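Local structure of cocosin 1 acidic chain (Cocos nucifera, 5WPW) at residues Y64-R69 with Y312-R317; V115-N120 with R282-S287; I137-T142 with H308-C313; R269-T272 with E276-P279; V291-N296 with V411-P416. The protein serves as a seed storage protein of the coconut, a hexameric 11S globulin that acts as a nutrient reservoir. The protein carries 2 engineered substitutions. All coordinates share one frame; numbering follows the deposited sequence.

Contact 1: residues Y64-R69 with Y312-R317; sequences YIVQGR and YCTGGR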
# COMPACT_ATOMS: atom_id res chain seq x y z
N TYR A 64 -18.36 23.09 1.06
CA TYR A 64 -18.94 23.20 2.39
C TYR A 64 -20.30 23.87 2.30
O TYR A 64 -20.41 24.97 1.76
CB TYR A 64 -18.04 24.00 3.35
CG TYR A 64 -18.63 24.12 4.75
CD1 TYR A 64 -18.68 23.02 5.61
CD2 TYR A 64 -19.11 25.33 5.22
CE1 TYR A 64 -19.22 23.13 6.89
CE2 TYR A 64 -19.64 25.45 6.50
CZ TYR A 64 -19.70 24.35 7.32
OH TYR A 64 -20.23 24.48 8.58
N ILE A 65 -21.33 23.22 2.85
CA ILE A 65 -22.69 23.76 2.88
C ILE A 65 -22.78 24.70 4.08
O ILE A 65 -22.93 24.26 5.22
CB ILE A 65 -23.75 22.66 2.94
CG1 ILE A 65 -23.56 21.62 1.83
CG2 ILE A 65 -25.20 23.28 2.82
CD1 ILE A 65 -23.55 22.20 0.51
N VAL A 66 -22.65 26.01 3.82
CA VAL A 66 -22.82 27.03 4.85
C VAL A 66 -24.26 27.10 5.33
O VAL A 66 -24.54 27.33 6.51
CB VAL A 66 -22.35 28.39 4.30
CG1 VAL A 66 -22.61 29.52 5.33
CG2 VAL A 66 -20.86 28.37 3.94
N GLN A 67 -25.22 26.91 4.42
CA GLN A 67 -26.62 27.13 4.74
C GLN A 67 -27.47 26.30 3.80
O GLN A 67 -27.10 26.12 2.64
CB GLN A 67 -26.94 28.63 4.59
CG GLN A 67 -28.34 29.06 5.02
CD GLN A 67 -28.62 30.49 4.58
OE1 GLN A 67 -28.25 31.44 5.27
NE2 GLN A 67 -29.23 30.64 3.41
N GLY A 68 -28.61 25.80 4.29
CA GLY A 68 -29.62 25.21 3.44
C GLY A 68 -29.58 23.69 3.46
O GLY A 68 -28.76 23.06 4.11
N ARG A 69 -30.51 23.11 2.70
CA ARG A 69 -30.54 21.68 2.49
C ARG A 69 -30.98 21.39 1.07
O ARG A 69 -31.55 22.24 0.38
CB ARG A 69 -31.44 20.97 3.50
CG ARG A 69 -32.91 21.35 3.40
CD ARG A 69 -33.73 20.47 4.31
NE ARG A 69 -34.23 19.26 3.64
CZ ARG A 69 -35.46 19.13 3.15
NH1 ARG A 69 -36.32 20.14 3.25
NH2 ARG A 69 -35.82 18.00 2.56
N TYR A 312 -12.36 30.40 5.78
CA TYR A 312 -13.56 31.16 5.42
C TYR A 312 -14.39 31.37 6.66
O TYR A 312 -14.77 30.40 7.33
CB TYR A 312 -14.38 30.42 4.35
CG TYR A 312 -15.65 31.13 3.96
CD1 TYR A 312 -15.61 32.22 3.11
CD2 TYR A 312 -16.89 30.71 4.44
CE1 TYR A 312 -16.77 32.88 2.75
CE2 TYR A 312 -18.05 31.37 4.07
CZ TYR A 312 -17.98 32.44 3.22
OH TYR A 312 -19.11 33.12 2.85
N CYS A 313 -14.72 32.63 6.98
CA CYS A 313 -15.48 32.91 8.20
C CYS A 313 -16.98 32.82 7.91
O CYS A 313 -17.50 33.50 7.01
CB CYS A 313 -15.11 34.27 8.78
SG CYS A 313 -16.17 34.73 10.18
N THR A 314 -17.66 31.93 8.62
CA THR A 314 -19.09 31.69 8.45
C THR A 314 -19.95 32.51 9.42
O THR A 314 -21.16 32.52 9.28
CB THR A 314 -19.42 30.20 8.63
OG1 THR A 314 -19.12 29.80 9.97
CG2 THR A 314 -18.60 29.32 7.65
N GLY A 315 -19.35 33.16 10.40
CA GLY A 315 -20.13 33.88 11.40
C GLY A 315 -19.23 34.50 12.44
O GLY A 315 -18.04 34.18 12.55
N GLY A 316 -19.81 35.43 13.19
CA GLY A 316 -19.01 36.05 14.21
C GLY A 316 -17.94 36.98 13.67
O GLY A 316 -17.98 37.44 12.53
N ARG A 317 -16.95 37.24 14.52
CA ARG A 317 -15.87 38.17 14.25
C ARG A 317 -14.68 37.73 15.08
O ARG A 317 -14.85 37.32 16.23
CB ARG A 317 -16.22 39.61 14.64
CG ARG A 317 -17.28 40.28 13.81
CD ARG A 317 -17.68 41.63 14.41
NE ARG A 317 -18.60 42.34 13.53
CZ ARG A 317 -18.24 42.97 12.42
NH1 ARG A 317 -16.96 42.99 12.05
NH2 ARG A 317 -19.16 43.58 11.68
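Val66 and Thr314 each push a methyl group toward the opposite strand, and each also meets the ring of a tyrosine there. The packed part is small and wholly apolar. CG2 of Val66 lies 4.1 Å from CE2 of Tyr312, and CG2 of Thr314 comes to 4.2 Å from CE2 of Tyr64; both methyls approach the rings obliquely, and in each pair the side chains run at about a right angle. In both tyrosines CG is anti to the backbone N (chi1 -180° and 178°), which carries the ring out so that CE2 meets the opposing methyl. Branched residues suit such places, since a methyl on CB can reach across without a long arm. The strands 64-67 and 312-314 belong to the N-terminal and C-terminal cupin domains, so this is a face-to-face meeting of two sheets in a bicupin, with axes 9.7 Å apart at closest and inclined by 34°. Thr314 turns OG1 to Arg290, its hydrogen-bond partner, leaving CG2 for the apolar side. Toward the surface the contact gives out. A classic beta bulge marks each segment, Val66 and Gln67 lying opposite Val135, Thr314 and Gly315 opposite Gln359. Beyond them the chains diverge through Gly68, whose backbone leaves no room for a CB beside the preceding carbonyl O, and through Gly315 and Gly316; the exposed Arg69 and Arg317 lie well apart, Arg317 salt-bridged to Glu334.

Contact 2: residues V115-N120 with R282-S287; sequences VLAVPN and RFIQMS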
# COMPACT_ATOMS: atom_id res chain seq x y z
N VAL A 115 -19.84 18.53 4.32
CA VAL A 115 -18.74 18.65 3.38
C VAL A 115 -18.96 17.60 2.31
O VAL A 115 -19.17 16.43 2.63
CB VAL A 115 -17.37 18.46 4.04
CG1 VAL A 115 -16.34 18.48 2.96
CG2 VAL A 115 -17.09 19.56 5.04
N LEU A 116 -18.94 18.03 1.05
CA LEU A 116 -19.04 17.14 -0.10
C LEU A 116 -17.72 17.15 -0.87
O LEU A 116 -17.15 18.22 -1.10
CB LEU A 116 -20.16 17.58 -1.04
CG LEU A 116 -21.53 17.52 -0.39
CD1 LEU A 116 -22.22 18.88 -0.45
CD2 LEU A 116 -22.32 16.45 -1.10
N ALA A 117 -17.25 15.97 -1.26
CA ALA A 117 -16.02 15.79 -2.02
C ALA A 117 -16.37 15.32 -3.43
O ALA A 117 -16.98 14.25 -3.59
CB ALA A 117 -15.08 14.79 -1.37
N VAL A 118 -16.00 16.11 -4.43
CA VAL A 118 -16.24 15.79 -5.84
C VAL A 118 -14.93 15.57 -6.59
O VAL A 118 -14.23 16.54 -6.87
CB VAL A 118 -17.06 16.92 -6.49
CG1 VAL A 118 -17.33 16.61 -7.93
CG2 VAL A 118 -18.35 17.15 -5.73
N PRO A 119 -14.59 14.33 -6.97
CA PRO A 119 -13.38 14.10 -7.78
C PRO A 119 -13.42 14.85 -9.10
O PRO A 119 -14.48 15.05 -9.69
CB PRO A 119 -13.40 12.59 -8.04
CG PRO A 119 -14.46 12.02 -7.12
CD PRO A 119 -15.41 13.13 -6.82
N ASN A 120 -12.25 15.20 -9.61
CA ASN A 120 -12.22 15.80 -10.93
C ASN A 120 -12.81 14.84 -11.96
O ASN A 120 -12.75 13.62 -11.80
CB ASN A 120 -10.80 16.14 -11.33
CG ASN A 120 -9.93 14.94 -11.24
OD1 ASN A 120 -9.82 14.33 -10.18
ND2 ASN A 120 -9.36 14.53 -12.37
N ARG A 282 -8.42 10.62 0.67
CA ARG A 282 -7.06 10.17 0.39
C ARG A 282 -6.73 10.24 -1.10
O ARG A 282 -5.55 10.22 -1.46
CB ARG A 282 -6.85 8.74 0.91
CG ARG A 282 -7.48 7.63 0.07
CD ARG A 282 -7.49 6.30 0.84
NE ARG A 282 -8.52 5.39 0.35
CZ ARG A 282 -8.30 4.14 -0.06
NH1 ARG A 282 -7.08 3.63 -0.03
NH2 ARG A 282 -9.32 3.40 -0.49
N PHE A 283 -7.75 10.29 -1.96
CA PHE A 283 -7.58 10.57 -3.38
C PHE A 283 -7.78 12.04 -3.71
O PHE A 283 -7.05 12.59 -4.55
CB PHE A 283 -8.56 9.70 -4.18
CG PHE A 283 -8.58 8.26 -3.73
CD1 PHE A 283 -7.49 7.44 -3.99
CD2 PHE A 283 -9.65 7.75 -3.03
CE1 PHE A 283 -7.49 6.12 -3.56
CE2 PHE A 283 -9.66 6.42 -2.60
CZ PHE A 283 -8.58 5.61 -2.87
N ILE A 284 -8.72 12.71 -3.03
CA ILE A 284 -8.93 14.15 -3.21
C ILE A 284 -7.70 14.93 -2.72
O ILE A 284 -7.38 16.00 -3.24
CB ILE A 284 -10.22 14.59 -2.47
CG1 ILE A 284 -11.48 13.92 -3.04
CG2 ILE A 284 -10.37 16.11 -2.44
CD1 ILE A 284 -11.99 14.43 -4.40
N GLN A 285 -7.02 14.39 -1.70
CA GLN A 285 -5.85 15.01 -1.08
C GLN A 285 -6.18 16.39 -0.49
O GLN A 285 -5.42 17.35 -0.62
CB GLN A 285 -4.67 15.11 -2.05
CG GLN A 285 -3.90 13.80 -2.21
CD GLN A 285 -2.70 13.94 -3.14
OE1 GLN A 285 -2.78 13.64 -4.33
NE2 GLN A 285 -1.58 14.41 -2.60
N MET A 286 -7.30 16.45 0.22
CA MET A 286 -7.70 17.67 0.90
C MET A 286 -8.38 17.27 2.20
O MET A 286 -8.90 16.17 2.35
CB MET A 286 -8.64 18.55 0.05
CG MET A 286 -7.85 19.62 -0.77
SD MET A 286 -8.90 20.78 -1.69
CE MET A 286 -9.65 19.56 -2.74
N SER A 287 -8.33 18.19 3.17
CA SER A 287 -8.89 17.98 4.50
C SER A 287 -9.73 19.21 4.82
O SER A 287 -9.65 20.24 4.15
CB SER A 287 -7.77 17.80 5.54
OG SER A 287 -6.83 16.80 5.15
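Ile284, the last helical residue of 281-284, reaches with its longer branch onto the strand 115-118 at the point where it gives way to Pro119. Side-chain packing comes first: CG1 of Ile284 rests 4.1 Å from CB of Ala117, whose side chain points toward the helix end. Alanine suits the spot, because its short methyl lets the isoleucine settle close to the strand; the same methyl is also touched by Ile280 and Leu62. A second apolar touch joins CD1 of Ile284 to CB of Pro119 at 4.3 Å.

The closer approaches are of a methyl to backbone. CD1 of Ile284 sits 3.7 Å from N of Pro119 and 3.8 Å from C of Val118, lying against the peptide link between them. Because proline's nitrogen carries no hydrogen, a methyl can rest there without burying an amide N-H. A chi1 of -63° sets CG1 anti to the carbonyl carbon, and the bend at chi2 (-75°) brings CD1 onto the Val118-Pro119 peptide.

Gln285, with positive phi (60°), takes the chain out of the helix and starts it toward strand 287-293. The contact thus joins the two cupin domains through van der Waals contact of one isoleucine with side chains and a peptide group, which implies dispersion and the exclusion of water, with little directional demand.

Contact 3: residues I137-T142 with H308-C313; sequences ITVLDT and HSIMYC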
# COMPACT_ATOMS: atom_id res chain seq x y z
N ILE A 137 -19.74 26.96 -0.24
CA ILE A 137 -18.40 27.46 -0.50
C ILE A 137 -17.55 26.30 -0.99
O ILE A 137 -17.48 25.25 -0.34
CB ILE A 137 -17.77 28.13 0.73
CG1 ILE A 137 -16.30 28.33 0.44
CG2 ILE A 137 -17.97 27.29 1.95
CD1 ILE A 137 -15.60 29.22 1.37
N THR A 138 -16.94 26.47 -2.16
CA THR A 138 -16.20 25.43 -2.86
C THR A 138 -14.74 25.82 -3.03
O THR A 138 -14.45 26.92 -3.52
CB THR A 138 -16.80 25.18 -4.24
OG1 THR A 138 -18.07 24.55 -4.07
CG2 THR A 138 -15.88 24.33 -5.08
N VAL A 139 -13.82 24.91 -2.66
CA VAL A 139 -12.39 25.11 -2.89
C VAL A 139 -11.93 24.02 -3.85
O VAL A 139 -12.14 22.82 -3.58
CB VAL A 139 -11.58 25.07 -1.57
CG1 VAL A 139 -10.13 25.35 -1.84
CG2 VAL A 139 -12.13 26.06 -0.54
N LEU A 140 -11.40 24.42 -5.00
CA LEU A 140 -10.93 23.51 -6.04
C LEU A 140 -9.40 23.47 -6.04
O LEU A 140 -8.75 24.52 -6.13
CB LEU A 140 -11.43 23.96 -7.41
CG LEU A 140 -12.93 23.91 -7.75
CD1 LEU A 140 -13.45 25.28 -8.12
CD2 LEU A 140 -13.13 22.91 -8.90
N ASP A 141 -8.82 22.27 -5.95
CA ASP A 141 -7.35 22.19 -5.90
C ASP A 141 -6.83 22.06 -7.32
O ASP A 141 -6.69 20.97 -7.85
CB ASP A 141 -6.89 21.04 -5.01
CG ASP A 141 -5.37 21.03 -4.81
OD1 ASP A 141 -4.68 21.92 -5.34
OD2 ASP A 141 -4.88 20.11 -4.13
N THR A 142 -6.56 23.20 -7.96
CA THR A 142 -6.10 23.20 -9.34
C THR A 142 -4.62 22.87 -9.47
O THR A 142 -4.13 22.71 -10.60
CB THR A 142 -6.39 24.56 -9.97
OG1 THR A 142 -5.85 25.58 -9.12
CG2 THR A 142 -7.92 24.77 -10.08
N HIS A 308 -1.39 24.20 3.01
CA HIS A 308 -1.95 25.54 3.14
C HIS A 308 -3.35 25.42 3.74
O HIS A 308 -4.01 24.39 3.60
CB HIS A 308 -2.06 26.27 1.80
CG HIS A 308 -0.81 26.29 0.98
ND1 HIS A 308 0.33 26.96 1.37
CD2 HIS A 308 -0.53 25.75 -0.23
CE1 HIS A 308 1.27 26.82 0.45
NE2 HIS A 308 0.77 26.09 -0.53
N SER A 309 -3.79 26.50 4.39
CA SER A 309 -5.11 26.57 4.99
C SER A 309 -5.90 27.69 4.32
O SER A 309 -5.46 28.85 4.31
CB SER A 309 -5.00 26.80 6.50
OG SER A 309 -6.26 26.75 7.13
N ILE A 310 -7.06 27.34 3.76
CA ILE A 310 -7.97 28.30 3.15
C ILE A 310 -9.11 28.50 4.15
O ILE A 310 -9.99 27.65 4.30
CB ILE A 310 -8.48 27.83 1.79
CG1 ILE A 310 -7.31 27.65 0.83
CG2 ILE A 310 -9.44 28.85 1.20
CD1 ILE A 310 -6.78 26.25 0.74
N MET A 311 -9.09 29.63 4.84
CA MET A 311 -10.00 29.87 5.94
C MET A 311 -11.12 30.79 5.49
O MET A 311 -10.85 31.86 4.92
CB MET A 311 -9.25 30.49 7.12
CG MET A 311 -10.08 30.60 8.37
SD MET A 311 -9.15 31.25 9.78
CE MET A 311 -7.48 31.06 9.19
N TYR A 312 -12.36 30.40 5.78
CA TYR A 312 -13.56 31.16 5.42
C TYR A 312 -14.39 31.37 6.66
O TYR A 312 -14.77 30.40 7.33
CB TYR A 312 -14.38 30.42 4.35
CG TYR A 312 -15.65 31.13 3.96
CD1 TYR A 312 -15.61 32.22 3.11
CD2 TYR A 312 -16.89 30.71 4.44
CE1 TYR A 312 -16.77 32.88 2.75
CE2 TYR A 312 -18.05 31.37 4.07
CZ TYR A 312 -17.98 32.44 3.22
OH TYR A 312 -19.11 33.12 2.85
N CYS A 313 -14.72 32.63 6.98
CA CYS A 313 -15.48 32.91 8.20
C CYS A 313 -16.98 32.82 7.91
O CYS A 313 -17.50 33.50 7.01
CB CYS A 313 -15.11 34.27 8.78
SG CYS A 313 -16.17 34.73 10.18
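Two nearly straight torsions put Ile137 onto Tyr312: chi1 and chi2 of the isoleucine are both 167°, so the CG1 branch stands fully extended with CD1 at its far end. Tyr312 answers with chi2 of 77°, which turns one face of its ring to that methyl. The two side chains run antiparallel, each passing the other, and CD1 settles over the root of the ring, 3.6 Å from the centroid and 28° off the normal, a CH-pi contact displaced toward CG. The separation of CD1 from Tyr312 CG, 3.2 Å, is shorter than carbon atoms usually keep, so the fit is tight and its exact value deserves some caution. An isoleucine suits the place, having a slim reaching branch and a second methyl, CG2, for packing on its own sheet.

Two residues on from Ile137 and two back from Tyr312, as the antiparallel course of the strands requires, Val139 and Ile310 meet more easily, CG2 of one 4.2 Å from CG2 of the other. Valine and isoleucine are natural choices for strands, their CB branches filling the interior face of a sheet. All four touching residues are buried.

The two strands lie in different cupin domains, so the contact is part of the hydrophobic seam between them. On the N-terminal side, strand 61-67 borders the seam, with Tyr64 and Val66 touching Ile137. On the C-terminal side, strand 357-364 brings Ile363 onto Val139, while Leu340 and Ile342 of strand 340-343 pack on Ile310.

Contact 4: residues R269-T272 with E276-P279; sequences RITT and EKLP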
# COMPACT_ATOMS: atom_id res chain seq x y z
N ARG A 269 -14.94 24.55 20.05
CA ARG A 269 -14.75 23.19 19.59
C ARG A 269 -14.04 23.20 18.24
O ARG A 269 -14.05 24.21 17.53
CB ARG A 269 -16.08 22.45 19.49
CG ARG A 269 -17.19 23.25 18.78
CD ARG A 269 -18.44 22.45 18.56
NE ARG A 269 -19.55 23.26 18.06
CZ ARG A 269 -19.78 23.50 16.78
NH1 ARG A 269 -18.97 22.99 15.85
NH2 ARG A 269 -20.83 24.23 16.41
N ILE A 270 -13.40 22.08 17.92
CA ILE A 270 -12.80 21.84 16.61
C ILE A 270 -13.19 20.45 16.14
O ILE A 270 -13.18 19.49 16.91
CB ILE A 270 -11.26 21.94 16.63
CG1 ILE A 270 -10.80 23.25 17.25
CG2 ILE A 270 -10.71 21.76 15.21
CD1 ILE A 270 -9.31 23.34 17.33
N THR A 271 -13.47 20.33 14.84
CA THR A 271 -13.86 19.07 14.23
C THR A 271 -13.04 18.96 12.96
O THR A 271 -13.01 19.90 12.15
CB THR A 271 -15.37 19.05 13.93
OG1 THR A 271 -16.08 19.29 15.15
CG2 THR A 271 -15.78 17.71 13.39
N THR A 272 -12.30 17.88 12.83
CA THR A 272 -11.39 17.65 11.72
C THR A 272 -12.02 16.70 10.72
O THR A 272 -12.73 15.76 11.09
CB THR A 272 -10.09 17.05 12.25
OG1 THR A 272 -9.52 17.95 13.22
CG2 THR A 272 -9.08 16.77 11.11
N GLU A 276 -9.14 9.66 7.62
CA GLU A 276 -9.47 8.78 8.74
C GLU A 276 -10.94 8.85 9.11
O GLU A 276 -11.40 8.02 9.90
CB GLU A 276 -8.62 9.12 9.98
CG GLU A 276 -7.19 9.42 9.69
CD GLU A 276 -6.30 8.21 9.88
OE1 GLU A 276 -6.85 7.10 10.04
OE2 GLU A 276 -5.05 8.37 9.86
N LYS A 277 -11.68 9.80 8.55
CA LYS A 277 -13.13 9.85 8.64
C LYS A 277 -13.83 9.57 7.32
O LYS A 277 -14.85 8.89 7.31
CB LYS A 277 -13.58 11.22 9.15
CG LYS A 277 -13.09 11.48 10.56
CD LYS A 277 -13.80 12.65 11.20
CE LYS A 277 -13.17 12.98 12.54
NZ LYS A 277 -13.85 14.15 13.18
N LEU A 278 -13.31 10.09 6.21
CA LEU A 278 -13.99 10.07 4.91
C LEU A 278 -12.99 9.52 3.90
O LEU A 278 -12.08 10.25 3.47
CB LEU A 278 -14.47 11.45 4.52
CG LEU A 278 -15.12 11.60 3.14
CD1 LEU A 278 -16.34 10.73 3.10
CD2 LEU A 278 -15.44 13.07 2.82
N PRO A 279 -13.12 8.26 3.50
CA PRO A 279 -12.02 7.61 2.77
C PRO A 279 -11.63 8.31 1.49
O PRO A 279 -10.43 8.37 1.18
CB PRO A 279 -12.58 6.21 2.50
CG PRO A 279 -13.55 5.99 3.58
CD PRO A 279 -14.17 7.31 3.89
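The ammonium nitrogen NZ of Lys277 has two partners, the backbone O of Thr272 at 2.9 Å and OD2 of Asp261 in a salt bridge. The bond to Thr272 O lies in the carbonyl plane, at an angle of 151° about the oxygen. Asp261 OD2 also accepts the backbone N-H of Thr272, so one carboxylate oxygen serves both the lysine and the strand. Lys277 is buried, and the paired negative charge would probably keep its amine protonated there. Its torsions from chi2 to chi4 are all near 180°, so the arm is straight, with CE 3.2 Å from Thr272 O; the long aliphatic chain of lysine spans the distance from the loop to the strand end. The contact spans the loop in the C-terminal cupin domain where strand 268-273, part of its antiparallel sheet, leads toward the short helix 281-284. Beside the nitrogen, CG2 of Thr271 stands 4.1 Å from NZ, its side chain lying roughly perpendicular to the lysine, a threonine at home in a beta strand. Within the loop Asn274 OD1 accepts the backbone N-H of Glu276. Met248 and Ser247 of a neighbouring subunit pack on Glu276 and Lys277 respectively.

Contact 5: residues V291-N296 with V411-P416; sequences VVLYRN and VAIFTP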
# COMPACT_ATOMS: atom_id res chain seq x y z
N VAL A 291 -14.06 25.17 12.99
CA VAL A 291 -13.64 25.80 14.25
C VAL A 291 -14.77 26.71 14.71
O VAL A 291 -15.22 27.58 13.96
CB VAL A 291 -12.34 26.59 14.08
CG1 VAL A 291 -11.92 27.23 15.39
CG2 VAL A 291 -11.23 25.69 13.55
N VAL A 292 -15.22 26.52 15.95
CA VAL A 292 -16.24 27.39 16.55
C VAL A 292 -15.68 27.86 17.89
O VAL A 292 -15.52 27.05 18.81
CB VAL A 292 -17.58 26.69 16.74
CG1 VAL A 292 -18.51 27.55 17.65
CG2 VAL A 292 -18.24 26.38 15.39
N LEU A 293 -15.35 29.15 17.98
CA LEU A 293 -14.75 29.76 19.16
C LEU A 293 -15.83 30.54 19.91
O LEU A 293 -16.56 31.33 19.30
CB LEU A 293 -13.62 30.70 18.77
CG LEU A 293 -12.26 30.11 18.41
CD1 LEU A 293 -11.33 31.21 17.98
CD2 LEU A 293 -11.70 29.39 19.61
N TYR A 294 -15.97 30.27 21.20
CA TYR A 294 -16.91 30.99 22.05
C TYR A 294 -16.31 32.35 22.41
O TYR A 294 -15.14 32.63 22.11
CB TYR A 294 -17.22 30.18 23.32
CG TYR A 294 -17.84 28.81 23.09
CD1 TYR A 294 -18.54 28.51 21.92
CD2 TYR A 294 -17.74 27.82 24.07
CE1 TYR A 294 -19.11 27.26 21.73
CE2 TYR A 294 -18.29 26.58 23.89
CZ TYR A 294 -18.98 26.30 22.72
OH TYR A 294 -19.53 25.05 22.56
N ARG A 295 -17.11 33.20 23.08
CA ARG A 295 -16.71 34.59 23.32
C ARG A 295 -15.30 34.69 23.87
O ARG A 295 -14.94 34.01 24.84
CB ARG A 295 -17.72 35.27 24.28
CG ARG A 295 -17.58 34.88 25.76
CD ARG A 295 -17.78 36.07 26.73
NE ARG A 295 -16.55 36.80 27.03
CZ ARG A 295 -15.71 36.53 28.04
NH1 ARG A 295 -15.95 35.53 28.87
NH2 ARG A 295 -14.62 37.26 28.20
N ASN A 296 -14.48 35.51 23.21
CA ASN A 296 -13.11 35.87 23.62
C ASN A 296 -12.12 34.70 23.67
O ASN A 296 -11.00 34.88 24.16
CB ASN A 296 -13.12 36.58 24.99
CG ASN A 296 -13.93 37.85 24.96
OD1 ASN A 296 -14.83 38.05 25.78
ND2 ASN A 296 -13.62 38.72 24.02
N VAL A 411 -5.56 21.90 25.53
CA VAL A 411 -5.79 21.61 24.12
C VAL A 411 -5.70 22.89 23.30
O VAL A 411 -5.45 23.97 23.85
CB VAL A 411 -7.17 20.93 23.92
CG1 VAL A 411 -7.22 19.62 24.64
CG2 VAL A 411 -8.31 21.85 24.43
N ALA A 412 -5.94 22.80 21.99
CA ALA A 412 -5.72 23.95 21.12
C ALA A 412 -6.67 25.12 21.39
O ALA A 412 -6.36 26.25 21.00
CB ALA A 412 -5.85 23.52 19.66
N ILE A 413 -7.80 24.88 22.05
CA ILE A 413 -8.78 25.92 22.35
C ILE A 413 -8.47 26.46 23.74
O ILE A 413 -8.71 25.78 24.74
CB ILE A 413 -10.22 25.39 22.28
CG1 ILE A 413 -10.54 24.85 20.88
CG2 ILE A 413 -11.22 26.51 22.64
CD1 ILE A 413 -11.25 25.86 19.98
N PHE A 414 -7.94 27.68 23.78
CA PHE A 414 -7.49 28.31 25.02
C PHE A 414 -8.62 29.18 25.56
O PHE A 414 -9.03 30.14 24.90
CB PHE A 414 -6.25 29.15 24.75
CG PHE A 414 -4.98 28.36 24.62
CD1 PHE A 414 -4.96 26.99 24.82
CD2 PHE A 414 -3.80 29.00 24.29
CE1 PHE A 414 -3.77 26.27 24.69
CE2 PHE A 414 -2.61 28.29 24.15
CZ PHE A 414 -2.59 26.93 24.36
N THR A 415 -9.13 28.84 26.73
CA THR A 415 -10.21 29.63 27.29
C THR A 415 -9.68 30.96 27.81
O THR A 415 -8.64 30.99 28.48
CB THR A 415 -10.91 28.87 28.42
OG1 THR A 415 -9.95 28.18 29.23
CG2 THR A 415 -11.87 27.86 27.82
N PRO A 416 -10.38 32.08 27.54
CA PRO A 416 -9.99 33.47 27.79
C PRO A 416 -9.38 33.73 29.17
O PRO A 416 -9.87 33.21 30.17
CB PRO A 416 -11.33 34.24 27.66
CG PRO A 416 -12.41 33.20 27.64
CD PRO A 416 -11.77 31.98 27.05
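The backbones draw together from Leu293 and Ile413, whose CA atoms are 7.8 Å apart, to Asn296 and Pro416, where 5.7 Å separates them. This is the outer end of the C-terminal cupin barrel, where strand 287-293 of one sheet faces the short strand 413-414, which pairs with strand 298-304 of the other. Inside, CD2 of Leu293 meets CD1 of Ile413 at 3.6 Å, the two side chains approaching obliquely. Both send CG, or CG1 in the isoleucine, anti to the carbonyl carbon (chi1 -79° and -60°), and their flexible ends make the compact fit that packing between two sheets calls for. Ile270 of the adjoining strand also touches Ile413.

Farther out the chemistry changes. Asn296 takes up the left-handed backbone region, phi 63°, which asparagine tolerates better than most residues; this lets the loop turn back toward strand 298-304. Its CB lies 4.0 Å from CB of Pro416, the last modelled residue of the chain. The rigid proline ring lies against the loop, with CG 3.9 Å from O of Arg295, whose guanidinium is obliquely alongside. Within the loop the Arg295 side chain turns to Asn296 OD1, though one of these bonds is suspiciously short and the other weak. O of Asn296, by contrast, is buried against CB of Pro416 at 3.6 Å and has no hydrogen-bonding partner in the model.

How the contacts relate
Contacts 1, 2 and 3 all join the N-terminal to the C-terminal cupin domain; contacts 4 and 5 lie within the C-terminal one. Contacts 1 and 3, about 13 Å apart between centres, share strand 309-314 and meet neighbouring strands 61-67 and 134-140. Contact 2, about 12 Å from contact 3, touches it through Met286. Its helix follows contact 4, whose loop leads into 281-284, and precedes the strand used by contact 5. Contacts 4 and 5, about 18 Å apart, are linked through neighbouring strands 268-273 and 287-293. Along the chain contact 4 is nested within contact 1, which crosses contact 5, so distant stretches of the precursor are drawn into one compact bicupin subunit.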